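Local coordinates for aggregative adherence fimbrial subunit AggA (Escherichia coli O104:H4 str. C227-11, PDB 4PH8), which probably builds the shaft of type I aggregative adherence fimbriae by donor-strand complementation, mediating adhesion and fibronectin binding, at residues N12-T17 with V40-Q45; K52-G57 with H131-F136; I34-K39 with V112-K117. All coordinates share one frame; numbering follows the deposited sequence.

Contact 1 of 3, residues N12-T17 with V40-Q45; sequences NDCPVT and VTTSDQ
The carbonyl oxygen of Thr17 is gripped twice from strand 34-41: by one hydrogen bond and by one softer CH contact. Thr41 N donates to Thr17 O at 2.9 Å with 153° at the hydrogen and lies in the carbonyl plane, while Val40 CA brings its hydrogen to the same oxygen at 3.3 Å. The return bond, Thr17 N to Thr41 O at 3.0 Å, has its donor 28° above the plane of the acceptor carbonyl. Together these bonds make Thr17 and Thr41 an antiparallel hydrogen-bonded pair. Their side chains point the same way and lie alongside each other, with Thr17 CB 3.8 Å from Thr41 CG2; the Thr41 hydroxyl itself bonds to the backbone oxygen of Lys106.

Just past the end of strand 34-41, a side chain takes over from the backbone. Thr42 holds OG1 anti to its own backbone N (chi1 -176°), and this hydroxyl donates in the carbonyl plane to Pro15 O at 2.6 Å, a short bond. Cys14 is joined by a disulfide to Cys46, so the run leading into strand 17-20 is tied covalently to helix 44-49 and by hydrogen bonds to strand 34-41 and the turn after it, an organisation consistent with the immunoglobulin-like fold of chaperone-usher pilins.

The Pro15 ring crosses Thr42 at about a right angle. Its CD sits 3.4 Å from Thr42 OG1, and its CG 3.7 Å from Ser43 N. Ser43 is the N-cap of helix 44-49, its hydroxyl bonding to Cys46 N. On the inner side, Val16 CG2 meets Val40 CG1 at 4.0 Å, the two valines lying alongside each other, and Val40 continues onto Val53 and Leu55.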
ATOM      1  N   ASN A  12     -12.272 -21.489   2.491  1.00 24.12           N
ATOM      2  CA  ASN A  12     -12.466 -20.470   1.451  1.00 25.25           C
ATOM      3  C   ASN A  12     -11.312 -19.499   1.516  1.00 23.06           C
ATOM      4  O   ASN A  12     -10.934 -19.019   2.595  1.00 25.73           O
ATOM      5  CB  ASN A  12     -13.781 -19.729   1.626  1.00 29.55           C
ATOM      6  CG  ASN A  12     -14.995 -20.586   1.303  1.00 24.96           C
ATOM      7  OD1 ASN A  12     -16.014 -20.437   1.933  1.00 36.56           O
ATOM      8  ND2 ASN A  12     -14.896 -21.451   0.299  1.00 46.14           N
ATOM      9  N   ASP A  13     -10.733 -19.218   0.366  1.00 19.54           N
ATOM     10  CA  ASP A  13      -9.539 -18.402   0.333  1.00 18.95           C
ATOM     11  C   ASP A  13      -9.830 -17.022   0.892  1.00 18.09           C
ATOM     12  O   ASP A  13     -10.914 -16.464   0.725  1.00 18.87           O
ATOM     13  CB  ASP A  13      -8.988 -18.298  -1.068  1.00 19.39           C
ATOM     14  CG  ASP A  13      -8.419 -19.606  -1.572  1.00 24.09           C
ATOM     15  OD1 ASP A  13      -8.134 -20.525  -0.750  1.00 24.46           O
ATOM     16  OD2 ASP A  13      -8.269 -19.699  -2.815  1.00 26.19           O
ATOM     17  N   CYS A  14      -8.850 -16.499   1.600  1.00 16.29           N
ATOM     18  CA  CYS A  14      -9.006 -15.237   2.291  1.00 15.55           C
ATOM     19  C   CYS A  14      -9.140 -14.118   1.295  1.00 14.64           C
ATOM     20  O   CYS A  14      -8.419 -14.084   0.318  1.00 15.77           O
ATOM     21  CB  CYS A  14      -7.794 -15.005   3.191  1.00 16.04           C
ATOM     22  SG  CYS A  14      -7.717 -16.276   4.454  1.00 17.43           S
ATOM     23  N   PRO A  15     -10.080 -13.206   1.531  1.00 13.87           N
ATOM     24  CA  PRO A  15     -10.098 -12.014   0.687  1.00 15.18           C
ATOM     25  C   PRO A  15      -8.945 -11.091   1.031  1.00 14.98           C
ATOM     26  O   PRO A  15      -8.460 -11.095   2.167  1.00 16.57           O
ATOM     27  CB  PRO A  15     -11.403 -11.336   1.060  1.00 16.24           C
ATOM     28  CG  PRO A  15     -11.729 -11.834   2.406  1.00 18.02           C
ATOM     29  CD  PRO A  15     -11.129 -13.186   2.562  1.00 17.57           C
ATOM     30  N   VAL A  16      -8.521 -10.308   0.050  1.00 14.36           N
ATOM     31  CA  VAL A  16      -7.589  -9.202   0.300  1.00 15.63           C
ATOM     32  C   VAL A  16      -8.343  -7.922  -0.017  1.00 13.40           C
ATOM     33  O   VAL A  16      -8.727  -7.676  -1.147  1.00 17.71           O
ATOM     34  CB  VAL A  16      -6.244  -9.343  -0.450  1.00 19.26           C
ATOM     35  CG1 VAL A  16      -6.429  -9.737  -1.895  1.00 19.80           C
ATOM     36  CG2 VAL A  16      -5.405  -8.075  -0.310  1.00 19.87           C
ATOM     37  N   THR A  17      -8.590  -7.146   1.023  1.00 13.95           N
ATOM     38  CA  THR A  17      -9.477  -6.004   0.978  1.00 16.04           C
ATOM     39  C   THR A  17      -8.632  -4.762   1.195  1.00 15.90           C
ATOM     40  O   THR A  17      -8.162  -4.509   2.301  1.00 17.66           O
ATOM     41  CB  THR A  17     -10.550  -6.142   2.073  1.00 18.44           C
ATOM     42  OG1 THR A  17     -11.193  -7.429   1.955  1.00 24.12           O
ATOM     43  CG2 THR A  17     -11.592  -5.052   1.956  1.00 22.29           C
ATOM     44  N   VAL A  40      -5.238  -2.349   4.409  1.00 10.50           N
ATOM     45  CA  VAL A  40      -5.471  -3.723   3.961  1.00 10.76           C
ATOM     46  C   VAL A  40      -6.034  -4.549   5.118  1.00 10.32           C
ATOM     47  O   VAL A  40      -5.585  -4.448   6.256  1.00  9.90           O
ATOM     48  CB  VAL A  40      -4.171  -4.396   3.414  1.00 12.44           C
ATOM     49  CG1 VAL A  40      -4.510  -5.734   2.778  1.00 13.72           C
ATOM     50  CG2 VAL A  40      -3.485  -3.490   2.411  1.00 14.12           C
ATOM     51  N   THR A  41      -7.029  -5.368   4.819  1.00 11.00           N
ATOM     52  CA  THR A  41      -7.582  -6.263   5.820  1.00 11.19           C
ATOM     53  C   THR A  41      -8.040  -7.525   5.116  1.00 11.58           C
ATOM     54  O   THR A  41      -7.864  -7.683   3.899  1.00 11.52           O
ATOM     55  CB  THR A  41      -8.723  -5.585   6.622  1.00 11.62           C
ATOM     56  OG1 THR A  41      -9.047  -6.367   7.792  1.00 11.30           O
ATOM     57  CG2 THR A  41      -9.950  -5.361   5.761  1.00 13.15           C
ATOM     58  N   THR A  42      -8.597  -8.438   5.895  1.00 10.57           N
ATOM     59  CA  THR A  42      -9.190  -9.636   5.346  1.00 11.42           C
ATOM     60  C   THR A  42     -10.380 -10.023   6.243  1.00 12.97           C
ATOM     61  O   THR A  42     -10.743  -9.268   7.143  1.00 14.25           O
ATOM     62  CB  THR A  42      -8.125 -10.761   5.217  1.00 11.12           C
ATOM     63  OG1 THR A  42      -8.709 -11.909   4.598  1.00 12.58           O
ATOM     64  CG2 THR A  42      -7.593 -11.146   6.586  1.00 11.82           C
ATOM     65  N   SER A  43     -10.978 -11.190   6.007  1.00 14.27           N
ATOM     66  CA  SER A  43     -12.196 -11.589   6.735  1.00 14.77           C
ATOM     67  C   SER A  43     -11.919 -11.928   8.207  1.00 14.99           C
ATOM     68  O   SER A  43     -10.789 -12.273   8.593  1.00 15.04           O
ATOM     69  CB  SER A  43     -12.850 -12.786   6.059  1.00 14.62           C
ATOM     70  OG  SER A  43     -12.008 -13.922   6.220  1.00 14.95           O
ATOM     71  N   ASP A  44     -12.959 -11.858   9.030  1.00 16.02           N
ATOM     72  CA  ASP A  44     -12.812 -12.215  10.445  1.00 17.18           C
ATOM     73  C   ASP A  44     -12.318 -13.657  10.602  1.00 15.34           C
ATOM     74  O   ASP A  44     -11.464 -13.922  11.425  1.00 16.12           O
ATOM     75  CB  ASP A  44     -14.123 -12.039  11.194  1.00 20.35           C
ATOM     76  CG  ASP A  44     -14.474 -10.576  11.433  1.00 23.31           C
ATOM     77  OD1 ASP A  44     -13.628  -9.673  11.219  1.00 23.70           O
ATOM     78  OD2 ASP A  44     -15.615 -10.323  11.853  1.00 29.10           O
ATOM     79  N   GLN A  45     -12.825 -14.575   9.788  1.00 15.94           N
ATOM     80  CA  GLN A  45     -12.362 -15.962   9.868  1.00 17.68           C
ATOM     81  C   GLN A  45     -10.890 -16.096   9.508  1.00 15.87           C
ATOM     82  O   GLN A  45     -10.156 -16.826  10.161  1.00 16.80           O
ATOM     83  CB  GLN A  45     -13.227 -16.893   9.022  1.00 21.34           C
ATOM     84  CG  GLN A  45     -14.592 -17.168   9.641  1.00 24.85           C
ATOM     85  CD  GLN A  45     -14.512 -17.619  11.095  1.00 28.11           C
ATOM     86  OE1 GLN A  45     -14.787 -16.840  12.011  1.00 33.63           O
ATOM     87  NE2 GLN A  45     -14.125 -18.871  11.314  1.00 26.51           N
TER

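Contact 2 of 3, residues K52-G57 with H131-F136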
ATOM      1  N   LYS A  52      -1.723 -13.061   7.311  1.00 13.03           N
ATOM      2  CA  LYS A  52      -0.746 -11.998   7.264  1.00 13.81           C
ATOM      3  C   LYS A  52      -1.050 -11.223   6.002  1.00 12.58           C
ATOM      4  O   LYS A  52      -1.183 -11.805   4.929  1.00 16.52           O
ATOM      5  CB  LYS A  52       0.679 -12.591   7.243  1.00 17.19           C
ATOM      6  CG  LYS A  52       1.797 -11.595   6.942  1.00 21.11           C
ATOM      7  CD  LYS A  52       3.151 -12.270   6.741  1.00 24.88           C
ATOM      8  CE  LYS A  52       3.602 -13.017   7.981  1.00 29.86           C
ATOM      9  NZ  LYS A  52       4.955 -13.604   7.765  1.00 36.35           N
ATOM     10  N   VAL A  53      -1.170  -9.907   6.134  1.00 11.36           N
ATOM     11  CA  VAL A  53      -1.430  -9.070   4.987  1.00 12.41           C
ATOM     12  C   VAL A  53      -0.184  -8.303   4.599  1.00 12.76           C
ATOM     13  O   VAL A  53       0.724  -8.106   5.410  1.00 14.15           O
ATOM     14  CB  VAL A  53      -2.631  -8.133   5.188  1.00 13.00           C
ATOM     15  CG1 VAL A  53      -3.913  -8.928   5.257  1.00 13.70           C
ATOM     16  CG2 VAL A  53      -2.472  -7.245   6.418  1.00 13.66           C
ATOM     17  N   TRP A  54      -0.150  -7.897   3.333  1.00 14.51           N
ATOM     18  CA  TRP A  54       1.006  -7.279   2.722  1.00 14.95           C
ATOM     19  C   TRP A  54       0.578  -6.088   1.899  1.00 13.90           C
ATOM     20  O   TRP A  54      -0.538  -6.053   1.368  1.00 12.66           O
ATOM     21  CB  TRP A  54       1.697  -8.254   1.771  1.00 15.81           C
ATOM     22  CG  TRP A  54       2.243  -9.466   2.421  1.00 16.56           C
ATOM     23  CD1 TRP A  54       1.556 -10.584   2.777  1.00 18.78           C
ATOM     24  CD2 TRP A  54       3.609  -9.702   2.765  1.00 18.00           C
ATOM     25  NE1 TRP A  54       2.414 -11.510   3.339  1.00 21.29           N
ATOM     26  CE2 TRP A  54       3.680 -10.991   3.341  1.00 18.95           C
ATOM     27  CE3 TRP A  54       4.779  -8.946   2.651  1.00 18.39           C
ATOM     28  CZ2 TRP A  54       4.876 -11.535   3.807  1.00 20.99           C
ATOM     29  CZ3 TRP A  54       5.969  -9.487   3.112  1.00 20.17           C
ATOM     30  CH2 TRP A  54       6.002 -10.775   3.685  1.00 21.60           C
ATOM     31  N   LEU A  55       1.507  -5.147   1.780  1.00 12.84           N
ATOM     32  CA  LEU A  55       1.359  -3.977   0.964  1.00 14.18           C
ATOM     33  C   LEU A  55       2.715  -3.649   0.374  1.00 13.46           C
ATOM     34  O   LEU A  55       3.732  -3.703   1.071  1.00 14.11           O
ATOM     35  CB  LEU A  55       0.867  -2.845   1.848  1.00 17.17           C
ATOM     36  CG  LEU A  55       0.323  -1.561   1.301  1.00 17.52           C
ATOM     37  CD1 LEU A  55      -0.768  -1.786   0.258  1.00 15.43           C
ATOM     38  CD2 LEU A  55      -0.232  -0.759   2.470  1.00 16.10           C
ATOM     39  N   TRP A  56       2.741  -3.315  -0.910  1.00 13.31           N
ATOM     40  CA  TRP A  56       3.991  -2.936  -1.550  1.00 14.66           C
ATOM     41  C   TRP A  56       3.753  -2.111  -2.792  1.00 14.20           C
ATOM     42  O   TRP A  56       2.677  -2.150  -3.373  1.00 16.04           O
ATOM     43  CB  TRP A  56       4.892  -4.160  -1.857  1.00 16.26           C
ATOM     44  CG  TRP A  56       4.426  -5.119  -2.937  1.00 17.49           C
ATOM     45  CD1 TRP A  56       4.867  -5.172  -4.234  1.00 18.99           C
ATOM     46  CD2 TRP A  56       3.488  -6.207  -2.796  1.00 17.13           C
ATOM     47  NE1 TRP A  56       4.250  -6.200  -4.906  1.00 19.00           N
ATOM     48  CE2 TRP A  56       3.408  -6.857  -4.050  1.00 19.20           C
ATOM     49  CE3 TRP A  56       2.709  -6.684  -1.744  1.00 14.85           C
ATOM     50  CZ2 TRP A  56       2.572  -7.947  -4.278  1.00 17.70           C
ATOM     51  CZ3 TRP A  56       1.879  -7.777  -1.972  1.00 16.65           C
ATOM     52  CH2 TRP A  56       1.816  -8.394  -3.236  1.00 18.36           C
ATOM     53  N   GLY A  57       4.787  -1.376  -3.185  1.00 16.19           N
ATOM     54  CA  GLY A  57       4.773  -0.550  -4.377  1.00 17.75           C
ATOM     55  C   GLY A  57       5.605  -1.171  -5.487  1.00 17.92           C
ATOM     56  O   GLY A  57       6.100  -2.299  -5.369  1.00 19.82           O
ATOM     57  N   HIS A 131       0.168  -2.702  -4.504  1.00 12.71           N
ATOM     58  CA  HIS A 131      -0.172  -4.100  -4.491  1.00 12.92           C
ATOM     59  C   HIS A 131      -0.466  -4.476  -3.065  1.00 12.40           C
ATOM     60  O   HIS A 131       0.197  -3.994  -2.144  1.00 14.38           O
ATOM     61  CB  HIS A 131       1.010  -4.925  -4.964  1.00 15.79           C
ATOM     62  CG  HIS A 131       1.302  -4.784  -6.419  1.00 18.50           C
ATOM     63  ND1 HIS A 131       0.785  -5.647  -7.359  1.00 19.35           N
ATOM     64  CD2 HIS A 131       2.081  -3.909  -7.096  1.00 22.55           C
ATOM     65  CE1 HIS A 131       1.234  -5.310  -8.554  1.00 22.28           C
ATOM     66  NE2 HIS A 131       2.010  -4.250  -8.420  1.00 25.84           N
ATOM     67  N   ALA A 132      -1.422  -5.371  -2.883  1.00 13.78           N
ATOM     68  CA  ALA A 132      -1.727  -5.894  -1.559  1.00 14.23           C
ATOM     69  C   ALA A 132      -1.945  -7.392  -1.649  1.00 14.83           C
ATOM     70  O   ALA A 132      -2.347  -7.921  -2.690  1.00 15.53           O
ATOM     71  CB  ALA A 132      -2.957  -5.227  -0.979  1.00 15.39           C
ATOM     72  N   ALA A 133      -1.673  -8.083  -0.558  1.00 13.87           N
ATOM     73  CA  ALA A 133      -1.914  -9.518  -0.529  1.00 14.76           C
ATOM     74  C   ALA A 133      -2.262  -9.993   0.857  1.00 13.53           C
ATOM     75  O   ALA A 133      -2.090  -9.269   1.843  1.00 14.68           O
ATOM     76  CB  ALA A 133      -0.700 -10.288  -1.065  1.00 14.52           C
ATOM     77  N   VAL A 134      -2.756 -11.229   0.907  1.00 13.66           N
ATOM     78  CA  VAL A 134      -3.010 -11.931   2.142  1.00 15.40           C
ATOM     79  C   VAL A 134      -2.462 -13.342   2.009  1.00 15.28           C
ATOM     80  O   VAL A 134      -2.725 -14.012   0.996  1.00 14.49           O
ATOM     81  CB  VAL A 134      -4.513 -11.966   2.529  1.00 16.21           C
ATOM     82  CG1 VAL A 134      -5.379 -12.660   1.476  1.00 16.13           C
ATOM     83  CG2 VAL A 134      -4.711 -12.627   3.885  1.00 17.51           C
ATOM     84  N   ASP A 135      -1.696 -13.758   3.022  1.00 14.31           N
ATOM     85  CA  ASP A 135      -1.106 -15.101   3.124  1.00 16.75           C
ATOM     86  C   ASP A 135      -1.890 -15.872   4.167  1.00 16.31           C
ATOM     87  O   ASP A 135      -2.188 -15.360   5.257  1.00 17.33           O
ATOM     88  CB  ASP A 135       0.339 -15.068   3.644  1.00 21.59           C
ATOM     89  CG  ASP A 135       1.324 -14.518   2.654  1.00 24.41           C
ATOM     90  OD1 ASP A 135       0.974 -14.381   1.471  1.00 31.89           O
ATOM     91  OD2 ASP A 135       2.474 -14.227   3.079  1.00 30.79           O
ATOM     92  N   PHE A 136      -2.177 -17.127   3.856  1.00 14.19           N
ATOM     93  CA  PHE A 136      -2.962 -17.962   4.734  1.00 14.88           C
ATOM     94  C   PHE A 136      -2.677 -19.389   4.345  1.00 15.00           C
ATOM     95  O   PHE A 136      -1.912 -19.638   3.420  1.00 17.29           O
ATOM     96  CB  PHE A 136      -4.458 -17.645   4.580  1.00 14.33           C
ATOM     97  CG  PHE A 136      -4.942 -17.712   3.156  1.00 15.69           C
ATOM     98  CD1 PHE A 136      -4.694 -16.673   2.272  1.00 17.78           C
ATOM     99  CD2 PHE A 136      -5.582 -18.836   2.679  1.00 17.30           C
ATOM    100  CE1 PHE A 136      -5.116 -16.737   0.963  1.00 17.89           C
ATOM    101  CE2 PHE A 136      -6.002 -18.902   1.366  1.00 18.66           C
ATOM    102  CZ  PHE A 136      -5.760 -17.853   0.509  1.00 18.86           C
TER
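Val53, Leu55 and Ala132 pack onto Ala38, Val40 and Leu108 in the strands across the interior; Val134, on the same face, meets Cys14. Across the pair, Val53 CG1 touches Val134 CG2 at 4.0 Å, while Leu55 CD1 bends back to within 3.4 Å of His131 O. The opposite face carries a second apolar cluster around Trp56, whose CG occupies the crowded position between N and carbonyl carbon and so swings the indole over strand 124-138. His131 CB lies over one indole face, 3.4 Å from the centroid of the five-membered ring, a CH-pi contact, and Ala133 CB meets CZ3 of Trp56 at the six-ring edge at 3.7 Å. The imidazole runs on nearly parallel to the indole (9°), but is slid so far that the rings barely overlap.

Two central strands of the beta sandwich are joined here as antiparallel partners, Lys52 pairing with Asp135, Trp54 with Ala133 and Trp56 with His131 through reciprocal hydrogen bonds; Asp135 N to Lys52 O measures 2.8 Å.

Outward, Trp54 NE1 reaches Asp135 OD2 at 2.7 Å, yet the bond is weak, bent to 133° at the hydrogen, with ring and carboxylate planes 53° apart. Lys52 NZ stays 5.3 Å from Asp135 OD2, and its charge may still help stabilise the carboxylate. Lys96 adds a cation-pi contact to Trp56.

Contact 3 of 3, residues I34-K39 with V112-K117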
ATOM      1  N   ILE A  34       1.048  16.571   0.573  1.00 23.25           N
ATOM      2  CA  ILE A  34      -0.019  15.767  -0.020  1.00 23.55           C
ATOM      3  C   ILE A  34       0.118  14.355   0.538  1.00 21.80           C
ATOM      4  O   ILE A  34       1.140  13.715   0.354  1.00 23.16           O
ATOM      5  CB  ILE A  34       0.067  15.727  -1.563  1.00 22.71           C
ATOM      6  CG1 ILE A  34       0.083  17.151  -2.148  1.00 24.07           C
ATOM      7  CG2 ILE A  34      -1.115  14.946  -2.137  1.00 24.92           C
ATOM      8  CD1 ILE A  34       0.553  17.188  -3.590  1.00 29.24           C
ATOM      9  N   GLY A  35      -0.909  13.896   1.244  1.00 20.66           N
ATOM     10  CA  GLY A  35      -0.908  12.547   1.814  1.00 17.55           C
ATOM     11  C   GLY A  35      -1.637  11.541   0.959  1.00 16.21           C
ATOM     12  O   GLY A  35      -2.671  11.854   0.354  1.00 18.00           O
ATOM     13  N   PHE A  36      -1.101  10.322   0.936  1.00 13.61           N
ATOM     14  CA  PHE A  36      -1.728   9.190   0.274  1.00 14.53           C
ATOM     15  C   PHE A  36      -1.603   8.005   1.232  1.00 14.34           C
ATOM     16  O   PHE A  36      -0.550   7.790   1.816  1.00 15.94           O
ATOM     17  CB  PHE A  36      -1.032   8.823  -1.038  1.00 14.29           C
ATOM     18  CG  PHE A  36      -0.851   9.975  -1.997  1.00 15.75           C
ATOM     19  CD1 PHE A  36      -1.859  10.331  -2.874  1.00 15.61           C
ATOM     20  CD2 PHE A  36       0.346  10.645  -2.058  1.00 16.87           C
ATOM     21  CE1 PHE A  36      -1.687  11.376  -3.768  1.00 19.67           C
ATOM     22  CE2 PHE A  36       0.534  11.699  -2.958  1.00 15.53           C
ATOM     23  CZ  PHE A  36      -0.491  12.056  -3.807  1.00 19.59           C
ATOM     24  N   SER A  37      -2.671   7.244   1.394  1.00 12.37           N
ATOM     25  CA  SER A  37      -2.623   6.127   2.292  1.00 13.30           C
ATOM     26  C   SER A  37      -3.422   4.971   1.772  1.00 10.87           C
ATOM     27  O   SER A  37      -4.282   5.120   0.899  1.00 10.53           O
ATOM     28  CB  SER A  37      -3.101   6.529   3.663  1.00 15.11           C
ATOM     29  OG  SER A  37      -4.434   6.941   3.645  1.00 13.96           O
ATOM     30  N   ALA A  38      -3.066   3.802   2.291  1.00 10.70           N
ATOM     31  CA  ALA A  38      -3.682   2.542   1.935  1.00 10.65           C
ATOM     32  C   ALA A  38      -3.917   1.736   3.210  1.00  9.51           C
ATOM     33  O   ALA A  38      -3.192   1.871   4.202  1.00 10.49           O
ATOM     34  CB  ALA A  38      -2.802   1.763   0.976  1.00 11.63           C
ATOM     35  N   LYS A  39      -4.926   0.890   3.156  1.00 10.29           N
ATOM     36  CA  LYS A  39      -5.327   0.070   4.281  1.00 11.30           C
ATOM     37  C   LYS A  39      -5.692  -1.298   3.731  1.00 10.23           C
ATOM     38  O   LYS A  39      -6.355  -1.397   2.703  1.00 11.08           O
ATOM     39  CB  LYS A  39      -6.524   0.751   4.985  1.00 14.72           C
ATOM     40  CG  LYS A  39      -7.408  -0.110   5.852  1.00 18.88           C
ATOM     41  CD  LYS A  39      -8.485   0.700   6.568  1.00 19.95           C
ATOM     42  CE  LYS A  39      -9.592   1.274   5.682  1.00 19.56           C
ATOM     43  NZ  LYS A  39     -10.283   0.340   4.781  1.00 23.78           N
ATOM     44  N   VAL A 112       2.255   7.519   2.478  1.00 16.00           N
ATOM     45  CA  VAL A 112       3.390   8.266   1.952  1.00 15.99           C
ATOM     46  C   VAL A 112       2.969   9.715   1.846  1.00 18.58           C
ATOM     47  O   VAL A 112       1.785  10.048   1.994  1.00 15.47           O
ATOM     48  CB  VAL A 112       3.876   7.751   0.574  1.00 16.88           C
ATOM     49  CG1 VAL A 112       4.480   6.359   0.696  1.00 17.79           C
ATOM     50  CG2 VAL A 112       2.769   7.798  -0.488  1.00 17.59           C
ATOM     51  N   SER A 113       3.941  10.576   1.584  1.00 21.81           N
ATOM     52  CA  SER A 113       3.670  11.995   1.428  1.00 22.08           C
ATOM     53  C   SER A 113       4.556  12.591   0.353  1.00 24.56           C
ATOM     54  O   SER A 113       5.730  12.212   0.215  1.00 24.02           O
ATOM     55  CB  SER A 113       3.898  12.720   2.753  1.00 24.61           C
ATOM     56  OG  SER A 113       3.524  14.086   2.643  1.00 32.93           O
ATOM     57  N   VAL A 114       3.978  13.490  -0.433  1.00 27.20           N
ATOM     58  CA  VAL A 114       4.750  14.307  -1.354  1.00 26.39           C
ATOM     59  C   VAL A 114       4.849  15.702  -0.742  1.00 27.78           C
ATOM     60  O   VAL A 114       3.833  16.320  -0.417  1.00 31.27           O
ATOM     61  CB  VAL A 114       4.128  14.376  -2.768  1.00 29.63           C
ATOM     62  CG1 VAL A 114       4.828  15.448  -3.606  1.00 30.67           C
ATOM     63  CG2 VAL A 114       4.222  13.027  -3.462  1.00 32.36           C
ATOM     64  N   ASN A 115       6.086  16.163  -0.571  1.00 30.87           N
ATOM     65  CA  ASN A 115       6.378  17.514  -0.096  1.00 35.32           C
ATOM     66  C   ASN A 115       6.745  18.369  -1.305  1.00 34.58           C
ATOM     67  O   ASN A 115       7.840  18.217  -1.864  1.00 33.66           O
ATOM     68  CB  ASN A 115       7.547  17.477   0.899  1.00 40.14           C
ATOM     69  CG  ASN A 115       7.812  18.817   1.568  1.00 42.18           C
ATOM     70  OD1 ASN A 115       7.096  19.810   1.365  1.00 40.63           O
ATOM     71  ND2 ASN A 115       8.858  18.847   2.388  1.00 42.34           N
ATOM     72  N   PRO A 116       5.830  19.256  -1.731  1.00 35.64           N
ATOM     73  CA  PRO A 116       6.147  20.089  -2.901  1.00 42.72           C
ATOM     74  C   PRO A 116       7.397  20.951  -2.718  1.00 43.38           C
ATOM     75  O   PRO A 116       8.014  21.319  -3.685  1.00 50.26           O
ATOM     76  CB  PRO A 116       4.905  20.975  -3.060  1.00 44.53           C
ATOM     77  CG  PRO A 116       3.818  20.261  -2.335  1.00 41.74           C
ATOM     78  CD  PRO A 116       4.490  19.558  -1.195  1.00 39.76           C
ATOM     79  N   LYS A 117       7.760  21.252  -1.475  1.00 50.00           N
ATOM     80  CA  LYS A 117       8.918  22.098  -1.187  1.00 52.17           C
ATOM     81  C   LYS A 117      10.255  21.442  -1.559  1.00 57.54           C
ATOM     82  O   LYS A 117      11.199  22.135  -1.950  1.00 60.51           O
ATOM     83  CB  LYS A 117       8.910  22.493   0.291  1.00 48.38           C
ATOM     84  CG  LYS A 117       7.677  23.283   0.704  1.00 47.37           C
ATOM     85  CD  LYS A 117       7.749  23.722   2.158  1.00 51.55           C
ATOM     86  CE  LYS A 117       6.622  24.684   2.503  1.00 55.86           C
ATOM     87  NZ  LYS A 117       6.831  25.344   3.822  1.00 61.13           N
TER
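Of the two segments, it is valines that approach the Phe36 ring: Val114 CG2 meets its edge near the ring plane, 4.0 Å from CE2, while Val112 CG2 comes obliquely, 4.1 Å from CD2. Beyond them Met128 and Gln24 also touch this side chain. The setting is an antiparallel strand pair, 34-41 with 108-114, in an apparently immunoglobulin-like sandwich, and the shared inward face of Ile34, Phe36, Val112 and Val114 is buried. Phe36 CG stands anti to its carbonyl carbon (chi1 -52°), which turns the ring obliquely across Val112 and Val114; Phe36 CB also lies 4.0 Å from Val112 CG2.

Two hydrogen-bonded pairs fix the register. Ile34 N donates to Val114 O at 3.0 Å almost straight, 176° at the hydrogen, and Val114 N returns the bond to Ile34 O. That oxygen is also approached by Ser113 CA at 3.2 Å. At the other pair, Val112 N reaches Phe36 O at 2.9 Å nearly along the C=O axis. Between the pairs, Gly35 and Ser113 form a non-hydrogen-bonded pair, with the Ser113 side chain on the face away from Phe36.

Past the strand end the chain folds into an Asx turn: Lys117 N bonds to Asn115 OD1 at 3.3 Å, from 65° above the plane of the side-chain amide.

Overall arrangement
Contacts 1 and 3 both use strand 34-41, at its two ends, with centres about 26 Å apart and on opposite sides of the chain's centre. Contact 2 lies between them in packing: its centre is about 11 Å from that of contact 1 and about 20 Å from that of contact 3. The cysteine of contact 1 abuts contact 2, Cys14 SG approaching Phe136 CG at 3.4 Å, and Leu55 CD2 touches Ala38 CB of the 34-39 segment at 3.9 Å. Strand 124-138 of contact 2 also pairs with the C-terminal strand 141-155, which runs parallel to strand 24-26, consistent with a donor strand completing the sandwich.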